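Mercuric reductase (Metallosphaera sedula, PDB 4YWO) probably reduces mercuric ion to elemental mercury with NADPH, as an FAD-dependent homodimeric enzyme of the pyridine nucleotide-disulfide oxidoreductase family. Local coordinates at residues 160-165 with 172-177; 165-170 with 187-192. One frame throughout, in Å; residues are numbered along the deposited sequence.

Interaction 1. Residues 160-165 with 172-177. With FAD (flavin-adenine dinucleotide), chain B.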
ATOM      1  N   GLY A 160      12.748  -2.485  39.252  1.00 27.25           N
ATOM      2  CA  GLY A 160      12.156  -3.446  38.257  1.00 24.84           C
ATOM      3  C   GLY A 160      11.540  -2.625  37.100  1.00 26.52           C
ATOM      4  O   GLY A 160      11.310  -1.421  37.191  1.00 23.96           O
ATOM      5  N   PHE A 161      11.290  -3.328  36.007  1.00 22.60           N
ATOM      6  CA  PHE A 161      10.865  -2.616  34.741  1.00 20.01           C
ATOM      7  C   PHE A 161      10.297  -3.708  33.826  1.00 19.99           C
ATOM      8  O   PHE A 161      10.386  -4.891  34.049  1.00 21.24           O
ATOM      9  CB  PHE A 161      12.056  -1.913  34.101  1.00 19.44           C
ATOM     10  CG  PHE A 161      13.225  -2.801  33.830  1.00 21.20           C
ATOM     11  CD1 PHE A 161      13.319  -3.618  32.732  1.00 22.08           C
ATOM     12  CD2 PHE A 161      14.265  -2.938  34.785  1.00 23.71           C
ATOM     13  CE1 PHE A 161      14.363  -4.536  32.544  1.00 26.00           C
ATOM     14  CE2 PHE A 161      15.320  -3.809  34.581  1.00 25.87           C
ATOM     15  CZ  PHE A 161      15.399  -4.640  33.500  1.00 25.83           C
ATOM     16  N   TRP A 162       9.654  -3.241  32.755  1.00 18.34           N
ATOM     17  CA  TRP A 162       9.173  -4.051  31.690  1.00 16.49           C
ATOM     18  C   TRP A 162      10.123  -3.881  30.491  1.00 15.18           C
ATOM     19  O   TRP A 162      10.706  -2.809  30.280  1.00 17.44           O
ATOM     20  CB  TRP A 162       7.792  -3.674  31.264  1.00 17.61           C
ATOM     21  CG  TRP A 162       6.716  -4.059  32.166  1.00 19.57           C
ATOM     22  CD1 TRP A 162       6.816  -4.823  33.308  1.00 23.97           C
ATOM     23  CD2 TRP A 162       5.319  -3.777  31.983  1.00 20.53           C
ATOM     24  NE1 TRP A 162       5.543  -5.010  33.859  1.00 23.29           N
ATOM     25  CE2 TRP A 162       4.627  -4.365  33.060  1.00 22.26           C
ATOM     26  CE3 TRP A 162       4.609  -3.053  31.040  1.00 21.87           C
ATOM     27  CZ2 TRP A 162       3.258  -4.243  33.203  1.00 23.87           C
ATOM     28  CZ3 TRP A 162       3.230  -2.900  31.225  1.00 22.23           C
ATOM     29  CH2 TRP A 162       2.577  -3.539  32.251  1.00 22.85           C
ATOM     30  N   THR A 163      10.195  -4.954  29.731  1.00 17.74           N
ATOM     31  CA  THR A 163      10.729  -4.910  28.384  1.00 17.74           C
ATOM     32  C   THR A 163       9.544  -5.186  27.444  1.00 18.59           C
ATOM     33  O   THR A 163       8.397  -5.324  27.871  1.00 17.23           O
ATOM     34  CB  THR A 163      11.815  -5.916  28.096  1.00 19.33           C
ATOM     35  OG1 THR A 163      11.298  -7.247  28.126  1.00 20.68           O
ATOM     36  CG2 THR A 163      12.961  -5.778  29.072  1.00 21.53           C
ATOM     37  N   ASN A 164       9.819  -5.316  26.134  1.00 18.20           N
ATOM     38  CA  ASN A 164       8.735  -5.726  25.226  1.00 19.14           C
ATOM     39  C   ASN A 164       7.939  -6.945  25.619  1.00 17.49           C
ATOM     40  O   ASN A 164       6.717  -6.985  25.389  1.00 18.10           O
ATOM     41  CB  ASN A 164       9.343  -5.877  23.777  1.00 18.85           C
ATOM     42  CG  ASN A 164      10.449  -6.927  23.713  1.00 19.20           C
ATOM     43  OD1 ASN A 164      11.520  -6.741  24.265  1.00 20.96           O
ATOM     44  ND2 ASN A 164      10.158  -8.123  23.157  1.00 19.17           N
ATOM     45  N   ARG A 165       8.602  -7.953  26.193  1.00 17.65           N
ATOM     46  CA  ARG A 165       7.965  -9.160  26.561  1.00 18.91           C
ATOM     47  C   ARG A 165       6.830  -8.876  27.533  1.00 16.90           C
ATOM     48  O   ARG A 165       5.719  -9.357  27.363  1.00 19.65           O
ATOM     49  CB  ARG A 165       8.988 -10.123  27.212  1.00 21.96           C
ATOM     50  CG  ARG A 165       8.380 -11.399  27.583  1.00 24.40           C
ATOM     51  CD  ARG A 165       9.406 -12.335  28.261  1.00 30.06           C
ATOM     52  NE  ARG A 165      10.531 -12.586  27.378  1.00 39.82           N
ATOM     53  CZ  ARG A 165      10.542 -13.528  26.408  1.00 44.94           C
ATOM     54  NH1 ARG A 165       9.490 -14.321  26.184  1.00 39.18           N
ATOM     55  NH2 ARG A 165      11.616 -13.672  25.648  1.00 45.49           N
ATOM     56  N   ARG A 172      -0.767  -6.777  34.851  1.00 21.87           N
ATOM     57  CA  ARG A 172      -1.783  -5.994  35.482  1.00 21.58           C
ATOM     58  C   ARG A 172      -2.148  -4.803  34.680  1.00 22.01           C
ATOM     59  O   ARG A 172      -1.452  -4.418  33.762  1.00 21.15           O
ATOM     60  CB  ARG A 172      -1.301  -5.536  36.839  1.00 24.57           C
ATOM     61  CG  ARG A 172      -0.303  -4.416  36.803  1.00 24.47           C
ATOM     62  CD  ARG A 172       0.608  -4.387  38.040  1.00 25.86           C
ATOM     63  NE  ARG A 172       1.372  -3.174  38.133  1.00 26.40           N
ATOM     64  CZ  ARG A 172       2.569  -2.987  37.550  1.00 24.09           C
ATOM     65  NH1 ARG A 172       3.139  -3.926  36.869  1.00 27.37           N
ATOM     66  NH2 ARG A 172       3.205  -1.867  37.716  1.00 24.08           N
ATOM     67  N   ARG A 173      -3.220  -4.198  35.058  1.00 20.67           N
ATOM     68  CA  ARG A 173      -3.668  -2.988  34.436  1.00 22.40           C
ATOM     69  C   ARG A 173      -2.939  -1.849  35.057  1.00 22.92           C
ATOM     70  O   ARG A 173      -2.854  -1.713  36.293  1.00 26.17           O
ATOM     71  CB  ARG A 173      -5.146  -2.810  34.652  1.00 26.48           C
ATOM     72  CG  ARG A 173      -5.836  -3.871  33.860  1.00 31.85           C
ATOM     73  CD  ARG A 173      -7.289  -3.906  34.178  1.00 45.31           C
ATOM     74  NE  ARG A 173      -7.990  -2.787  33.575  1.00 38.27           N
ATOM     75  CZ  ARG A 173      -9.252  -2.861  33.377  1.00 45.75           C
ATOM     76  NH1 ARG A 173      -9.882  -3.955  33.764  1.00 40.88           N
ATOM     77  NH2 ARG A 173      -9.884  -1.826  32.839  1.00 55.17           N
ATOM     78  N   ILE A 174      -2.338  -0.977  34.281  1.00 20.89           N
ATOM     79  CA  ILE A 174      -1.668   0.208  34.787  1.00 20.04           C
ATOM     80  C   ILE A 174      -2.309   1.471  34.333  1.00 21.70           C
ATOM     81  O   ILE A 174      -3.028   1.481  33.290  1.00 23.50           O
ATOM     82  CB  ILE A 174      -0.135   0.207  34.413  1.00 20.15           C
ATOM     83  CG1 ILE A 174       0.046   0.385  32.914  1.00 20.31           C
ATOM     84  CG2 ILE A 174       0.561  -1.085  34.832  1.00 20.86           C
ATOM     85  CD1 ILE A 174       1.470   0.451  32.416  1.00 21.87           C
ATOM     86  N   ASP A 175      -2.099   2.546  35.075  1.00 23.73           N
ATOM     87  CA  ASP A 175      -2.569   3.885  34.692  1.00 26.80           C
ATOM     88  C   ASP A 175      -1.584   4.826  34.054  1.00 20.43           C
ATOM     89  O   ASP A 175      -1.990   5.835  33.472  1.00 21.63           O
ATOM     90  CB  ASP A 175      -3.121   4.662  35.894  1.00 32.39           C
ATOM     91  CG  ASP A 175      -4.266   3.910  36.590  1.00 45.93           C
ATOM     92  OD1 ASP A 175      -5.033   3.151  35.923  1.00 49.57           O
ATOM     93  OD2 ASP A 175      -4.392   4.084  37.815  1.00 56.82           O
ATOM     94  N   SER A 176      -0.282   4.592  34.248  1.00 21.55           N
ATOM     95  CA  SER A 176       0.767   5.483  33.814  1.00 18.94           C
ATOM     96  C   SER A 176       1.968   4.640  33.482  1.00 18.64           C
ATOM     97  O   SER A 176       2.220   3.620  34.088  1.00 18.97           O
ATOM     98  CB  SER A 176       1.058   6.615  34.796  1.00 22.18           C
ATOM     99  OG  SER A 176       1.393   5.990  36.049  1.00 23.52           O
ATOM    100  N   LEU A 177       2.762   5.090  32.496  1.00 16.42           N
ATOM    101  CA  LEU A 177       3.903   4.421  31.941  1.00 16.96           C
ATOM    102  C   LEU A 177       4.994   5.404  31.579  1.00 17.84           C
ATOM    103  O   LEU A 177       4.739   6.390  30.900  1.00 19.12           O
ATOM    104  CB  LEU A 177       3.523   3.567  30.704  1.00 15.25           C
ATOM    105  CG  LEU A 177       4.622   2.772  30.073  1.00 16.69           C
ATOM    106  CD1 LEU A 177       5.066   1.613  30.961  1.00 17.99           C
ATOM    107  CD2 LEU A 177       4.168   2.189  28.740  1.00 19.21           C
TER
HETATM  108  PA  FAD B 501      15.937 -14.414  16.866  1.00 17.78           P
HETATM  109  O1A FAD B 501      14.605 -14.730  16.229  1.00 19.64           O
HETATM  110  O2A FAD B 501      15.989 -13.890  18.282  1.00 18.26           O
HETATM  111  O5B FAD B 501      16.860 -15.731  16.783  1.00 17.74           O
HETATM  112  C5B FAD B 501      17.528 -16.221  17.943  1.00 17.11           C
HETATM  113  C4B FAD B 501      16.928 -17.563  18.346  1.00 17.73           C
HETATM  114  O4B FAD B 501      17.967 -18.538  18.471  1.00 19.23           O
HETATM  115  C3B FAD B 501      16.214 -17.468  19.684  1.00 20.09           C
HETATM  116  O3B FAD B 501      14.834 -17.813  19.530  1.00 25.99           O
HETATM  117  C2B FAD B 501      16.899 -18.461  20.602  1.00 19.08           C
HETATM  118  O2B FAD B 501      15.961 -19.448  21.042  1.00 23.94           O
HETATM  119  C1B FAD B 501      17.997 -19.115  19.779  1.00 18.32           C
HETATM  120  N9A FAD B 501      19.316 -18.859  20.410  1.00 17.10           N
HETATM  121  C8A FAD B 501      19.794 -17.654  20.772  1.00 16.71           C
HETATM  122  N7A FAD B 501      21.030 -17.762  21.322  1.00 19.54           N
HETATM  123  C5A FAD B 501      21.361 -19.067  21.318  1.00 17.10           C
HETATM  124  C6A FAD B 501      22.525 -19.875  21.751  1.00 17.35           C
HETATM  125  N6A FAD B 501      23.611 -19.293  22.315  1.00 20.32           N
HETATM  126  N1A FAD B 501      22.467 -21.213  21.565  1.00 18.49           N
HETATM  127  C2A FAD B 501      21.394 -21.803  21.006  1.00 19.44           C
HETATM  128  N3A FAD B 501      20.304 -21.132  20.590  1.00 19.50           N
HETATM  129  C4A FAD B 501      20.228 -19.786  20.715  1.00 17.83           C
HETATM  130  N1  FAD B 501      10.895  -6.493  12.674  1.00 16.17           N
HETATM  131  C2  FAD B 501      10.157  -6.203  11.573  1.00 19.73           C
HETATM  132  O2  FAD B 501      10.664  -6.388  10.445  1.00 18.81           O
HETATM  133  N3  FAD B 501       8.901  -5.726  11.645  1.00 18.22           N
HETATM  134  C4  FAD B 501       8.288  -5.502  12.812  1.00 22.99           C
HETATM  135  O4  FAD B 501       7.119  -5.058  12.846  1.00 24.59           O
HETATM  136  C4X FAD B 501       9.026  -5.792  14.066  1.00 19.87           C
HETATM  137  N5  FAD B 501       8.477  -5.593  15.285  1.00 19.22           N
HETATM  138  C5X FAD B 501       9.176  -5.868  16.411  1.00 17.24           C
HETATM  139  C6  FAD B 501       8.591  -5.655  17.654  1.00 16.55           C
HETATM  140  C7  FAD B 501       9.302  -5.935  18.815  1.00 17.65           C
HETATM  141  C7M FAD B 501       8.666  -5.704  20.161  1.00 18.69           C
HETATM  142  C8  FAD B 501      10.690  -6.462  18.731  1.00 18.79           C
HETATM  143  C8M FAD B 501      11.458  -6.764  19.991  1.00 18.68           C
HETATM  144  C9  FAD B 501      11.279  -6.676  17.490  1.00 16.81           C
HETATM  145  C9A FAD B 501      10.568  -6.397  16.329  1.00 17.00           C
HETATM  146  N10 FAD B 501      11.157  -6.611  15.068  1.00 16.62           N
HETATM  147  C10 FAD B 501      10.402  -6.315  13.917  1.00 17.59           C
HETATM  148  C1' FAD B 501      12.522  -7.130  14.955  1.00 16.27           C
HETATM  149  C2' FAD B 501      12.476  -8.609  14.594  1.00 18.32           C
HETATM  150  O2' FAD B 501      11.618  -9.298  15.510  1.00 21.07           O
HETATM  151  C3' FAD B 501      13.868  -9.227  14.640  1.00 20.35           C
HETATM  152  O3' FAD B 501      14.765  -8.442  13.847  1.00 21.49           O
HETATM  153  C4' FAD B 501      13.849 -10.658  14.117  1.00 20.13           C
HETATM  154  O4' FAD B 501      13.107 -11.486  15.019  1.00 23.83           O
HETATM  155  C5' FAD B 501      15.263 -11.207  13.972  1.00 18.28           C
HETATM  156  O5' FAD B 501      15.230 -12.631  14.032  1.00 17.38           O
HETATM  157  P   FAD B 501      16.575 -13.469  14.314  1.00 15.20           P
HETATM  158  O1P FAD B 501      16.318 -14.911  13.945  1.00 14.88           O
HETATM  159  O2P FAD B 501      17.733 -12.727  13.693  1.00 14.52           O
HETATM  160  O3P FAD B 501      16.718 -13.376  15.914  1.00 15.00           O
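Trp162 packs against Arg172 and Ile174 in a buried side-chain contact, part apolar and part against a guanidinium, at the edge of the parallel sheet formed by strands 231-233, 199-203, 176-180 and 260-263, in what is, by its place in this family, probably the NADPH-binding domain. Phe161 and Trp162 lie along strand 260-263, outermost in the sheet within this chain, Trp162 bonding through its backbone to Ile261 and Leu263, while 172-177 leads into strand 176-180. With CG anti to its carbonyl carbon (chi1 -74°), Trp162 places the six-membered ring of its indole against Arg172 and Ile174. There CZ3 of Trp162 lies 4.0 Å from CD1 of Ile174, and CH2 of Trp162 sits 4.1 Å from CG2 of the same isoleucine, so both branches of Ile174 meet the far end of the indole.

Arg172 reaches in with an extended chain, bringing its NH1 to 3.7 Å from Trp162 CZ2. The guanidinium and indole planes stand 78° apart, so the two groups do not stack. Ile174 CG2 instead covers one guanidinium face of Arg172, 3.8 Å above its centre. Arg172 NH2 forms a salt bridge to Glu260. At the other end of the first segment, Asn164 ND2 approaches the flavin methyl C8M of FAD at 3.7 Å and donates to Val56 O. The contact is thus mainly van der Waals in character, with the arginine charge directed to Glu260 and its flat group resting against hydrocarbon.

Interaction 2. Residues 165-170 with 187-192; sequences REALSP and LEFAQM
Ala167 and Leu168 of the short helix 164-168 pack on Phe189 and Met192 of helix 184-194, the helix that follows strand 176-180 in the Rossmann-like nucleotide-binding domain expected of this family. Aromatic-aliphatic packing carries most of the contact. Phe189, whose CG is anti to its carbonyl carbon (chi1 -77°), extends its ring between the helices. Ala167 CB meets the ring obliquely, 3.7 Å from Phe189 CE1. Leu168 comes instead at the ring edge: its CG lies in the ring plane, 3.8 Å from Phe189 CZ, and its CD2 is 3.7 Å from Phe189 CE1. The leucine and phenylalanine side chains cross at about a right angle, and Phe189 also touches the FAD.

Methyl-to-methyl packing adds a smaller share through Met192, while Leu168 also rests on Pro60 and Ser61 of helix 58-78. Polar links lie around this apolar patch: Ala167 O is hydrogen-bonded to Tyr193 OH, and Glu188 forms a salt bridge with the FAD-binding Lys62. With the methionine chain bent at chi3 (-60°), the terminal methyl Met192 CE lies 4.1 Å from Leu168 CD2.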
ATOM      1  N   ARG A 165       8.602  -7.953  26.193  1.00 17.65           N
ATOM      2  CA  ARG A 165       7.965  -9.160  26.561  1.00 18.91           C
ATOM      3  C   ARG A 165       6.830  -8.876  27.533  1.00 16.90           C
ATOM      4  O   ARG A 165       5.719  -9.357  27.363  1.00 19.65           O
ATOM      5  CB  ARG A 165       8.988 -10.123  27.212  1.00 21.96           C
ATOM      6  CG  ARG A 165       8.380 -11.399  27.583  1.00 24.40           C
ATOM      7  CD  ARG A 165       9.406 -12.335  28.261  1.00 30.06           C
ATOM      8  NE  ARG A 165      10.531 -12.586  27.378  1.00 39.82           N
ATOM      9  CZ  ARG A 165      10.542 -13.528  26.408  1.00 44.94           C
ATOM     10  NH1 ARG A 165       9.490 -14.321  26.184  1.00 39.18           N
ATOM     11  NH2 ARG A 165      11.616 -13.672  25.648  1.00 45.49           N
ATOM     12  N   GLU A 166       7.117  -8.126  28.563  1.00 16.45           N
ATOM     13  CA  GLU A 166       6.091  -7.842  29.551  1.00 18.02           C
ATOM     14  C   GLU A 166       5.072  -6.887  29.077  1.00 17.61           C
ATOM     15  O   GLU A 166       3.926  -6.991  29.465  1.00 21.20           O
ATOM     16  CB  GLU A 166       6.756  -7.326  30.824  1.00 20.68           C
ATOM     17  CG  GLU A 166       7.634  -8.344  31.493  1.00 22.54           C
ATOM     18  CD  GLU A 166       9.016  -8.526  30.916  1.00 27.10           C
ATOM     19  OE1 GLU A 166       9.602  -7.658  30.286  1.00 23.88           O
ATOM     20  OE2 GLU A 166       9.510  -9.656  30.940  1.00 30.05           O
ATOM     21  N   ALA A 167       5.481  -5.887  28.252  1.00 15.07           N
ATOM     22  CA  ALA A 167       4.509  -4.886  27.743  1.00 18.47           C
ATOM     23  C   ALA A 167       3.479  -5.547  26.804  1.00 18.11           C
ATOM     24  O   ALA A 167       2.348  -5.071  26.673  1.00 17.71           O
ATOM     25  CB  ALA A 167       5.242  -3.710  27.050  1.00 21.85           C
ATOM     26  N   LEU A 168       3.867  -6.660  26.150  1.00 17.28           N
ATOM     27  CA  LEU A 168       2.929  -7.422  25.321  1.00 18.05           C
ATOM     28  C   LEU A 168       2.028  -8.433  26.057  1.00 19.47           C
ATOM     29  O   LEU A 168       1.026  -8.890  25.522  1.00 20.29           O
ATOM     30  CB  LEU A 168       3.663  -8.029  24.149  1.00 17.19           C
ATOM     31  CG  LEU A 168       4.301  -7.041  23.152  1.00 18.46           C
ATOM     32  CD1 LEU A 168       5.316  -7.704  22.217  1.00 21.93           C
ATOM     33  CD2 LEU A 168       3.202  -6.294  22.395  1.00 19.69           C
ATOM     34  N   SER A 169       2.449  -8.846  27.246  1.00 19.07           N
ATOM     35  CA  SER A 169       1.664  -9.708  28.104  1.00 23.01           C
ATOM     36  C   SER A 169       1.677  -9.128  29.521  1.00 22.08           C
ATOM     37  O   SER A 169       2.260  -9.743  30.453  1.00 22.20           O
ATOM     38  CB  SER A 169       2.272 -11.084  28.139  1.00 26.01           C
ATOM     39  OG  SER A 169       2.294 -11.658  26.898  1.00 25.49           O
ATOM     40  N   PRO A 170       1.093  -7.965  29.729  1.00 21.12           N
ATOM     41  CA  PRO A 170       1.124  -7.279  31.023  1.00 22.36           C
ATOM     42  C   PRO A 170       0.479  -8.045  32.145  1.00 24.66           C
ATOM     43  O   PRO A 170      -0.550  -8.689  31.927  1.00 24.57           O
ATOM     44  CB  PRO A 170       0.364  -5.977  30.771  1.00 22.46           C
ATOM     45  CG  PRO A 170      -0.488  -6.251  29.546  1.00 20.80           C
ATOM     46  CD  PRO A 170       0.338  -7.192  28.696  1.00 21.38           C
ATOM     47  N   LEU A 187       8.073   4.511  20.205  1.00 14.49           N
ATOM     48  CA  LEU A 187       6.935   5.124  19.522  1.00 14.71           C
ATOM     49  C   LEU A 187       5.744   4.150  19.442  1.00 13.75           C
ATOM     50  O   LEU A 187       4.589   4.578  19.696  1.00 15.73           O
ATOM     51  CB  LEU A 187       7.299   5.710  18.142  1.00 14.20           C
ATOM     52  CG  LEU A 187       8.418   6.705  18.127  1.00 16.75           C
ATOM     53  CD1 LEU A 187       8.603   7.119  16.636  1.00 17.83           C
ATOM     54  CD2 LEU A 187       8.264   7.888  18.956  1.00 21.01           C
ATOM     55  N   GLU A 188       5.992   2.969  18.998  1.00 13.54           N
ATOM     56  CA  GLU A 188       4.920   1.997  18.896  1.00 12.70           C
ATOM     57  C   GLU A 188       4.239   1.679  20.237  1.00 13.70           C
ATOM     58  O   GLU A 188       3.078   1.719  20.368  1.00 14.29           O
ATOM     59  CB  GLU A 188       5.404   0.728  18.229  1.00 14.26           C
ATOM     60  CG  GLU A 188       5.693   0.889  16.707  1.00 16.94           C
ATOM     61  CD  GLU A 188       6.122  -0.403  16.017  1.00 22.12           C
ATOM     62  OE1 GLU A 188       6.240  -1.452  16.741  1.00 22.79           O
ATOM     63  OE2 GLU A 188       6.389  -0.407  14.736  1.00 19.73           O
ATOM     64  N   PHE A 189       5.059   1.381  21.264  1.00 13.04           N
ATOM     65  CA  PHE A 189       4.433   1.089  22.574  1.00 13.56           C
ATOM     66  C   PHE A 189       3.806   2.287  23.177  1.00 13.52           C
ATOM     67  O   PHE A 189       2.790   2.182  23.890  1.00 14.08           O
ATOM     68  CB  PHE A 189       5.496   0.442  23.550  1.00 13.91           C
ATOM     69  CG  PHE A 189       5.773  -0.996  23.248  1.00 15.25           C
ATOM     70  CD1 PHE A 189       4.859  -1.951  23.665  1.00 17.36           C
ATOM     71  CD2 PHE A 189       6.962  -1.430  22.692  1.00 19.01           C
ATOM     72  CE1 PHE A 189       4.994  -3.259  23.364  1.00 18.20           C
ATOM     73  CE2 PHE A 189       7.147  -2.826  22.462  1.00 20.55           C
ATOM     74  CZ  PHE A 189       6.098  -3.714  22.751  1.00 19.58           C
ATOM     75  N   ALA A 190       4.387   3.491  23.036  1.00 14.22           N
ATOM     76  CA  ALA A 190       3.740   4.677  23.553  1.00 14.05           C
ATOM     77  C   ALA A 190       2.389   4.917  22.916  1.00 16.31           C
ATOM     78  O   ALA A 190       1.404   5.226  23.630  1.00 15.61           O
ATOM     79  CB  ALA A 190       4.590   5.906  23.429  1.00 14.97           C
ATOM     80  N   GLN A 191       2.253   4.784  21.607  1.00 14.58           N
ATOM     81  CA  GLN A 191       0.983   4.945  20.998  1.00 15.59           C
ATOM     82  C   GLN A 191       0.012   3.830  21.422  1.00 15.03           C
ATOM     83  O   GLN A 191      -1.112   4.104  21.724  1.00 14.50           O
ATOM     84  CB  GLN A 191       1.090   4.964  19.474  1.00 16.80           C
ATOM     85  CG  GLN A 191      -0.284   5.097  18.850  1.00 18.18           C
ATOM     86  CD  GLN A 191      -0.186   5.353  17.316  1.00 17.72           C
ATOM     87  OE1 GLN A 191      -0.473   4.387  16.570  1.00 23.16           O
ATOM     88  NE2 GLN A 191      -0.272   6.589  16.969  1.00 19.12           N
ATOM     89  N   MET A 192       0.460   2.584  21.499  1.00 15.38           N
ATOM     90  CA  MET A 192      -0.307   1.485  21.898  1.00 15.25           C
ATOM     91  C   MET A 192      -0.913   1.725  23.289  1.00 15.38           C
ATOM     92  O   MET A 192      -2.143   1.654  23.436  1.00 17.12           O
ATOM     93  CB  MET A 192       0.527   0.210  21.953  1.00 17.24           C
ATOM     94  CG  MET A 192      -0.150  -1.100  22.327  1.00 19.47           C
ATOM     95  SD  MET A 192       1.023  -2.422  22.698  1.00 19.52           S
ATOM     96  CE  MET A 192       1.950  -2.578  21.145  1.00 18.53           C
TER

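How the interactions relate
The two interactions lie side by side, their centres about 8 Å apart; their segments overlap at Arg165 and both use helix 164-168. The segments alternate along the chain: 160-165 and 165-170 come first, then 172-177 entering strand 176-180, and finally 187-192 on helix 184-194. They also touch directly. Trp162 CE3 of interaction 1 is 3.8 Å from Ala167 CA of interaction 2, Trp162 CH2 is 3.6 Å from Pro170 CB, and Asn164 CB approaches Phe189 CE2 at 4.0 Å. A chain of packed side chains thus runs from the edge of the four-stranded parallel sheet to the FAD, which Asn164 and Phe189 both reach, joining the probable NADPH-binding domain to the flavin pocket.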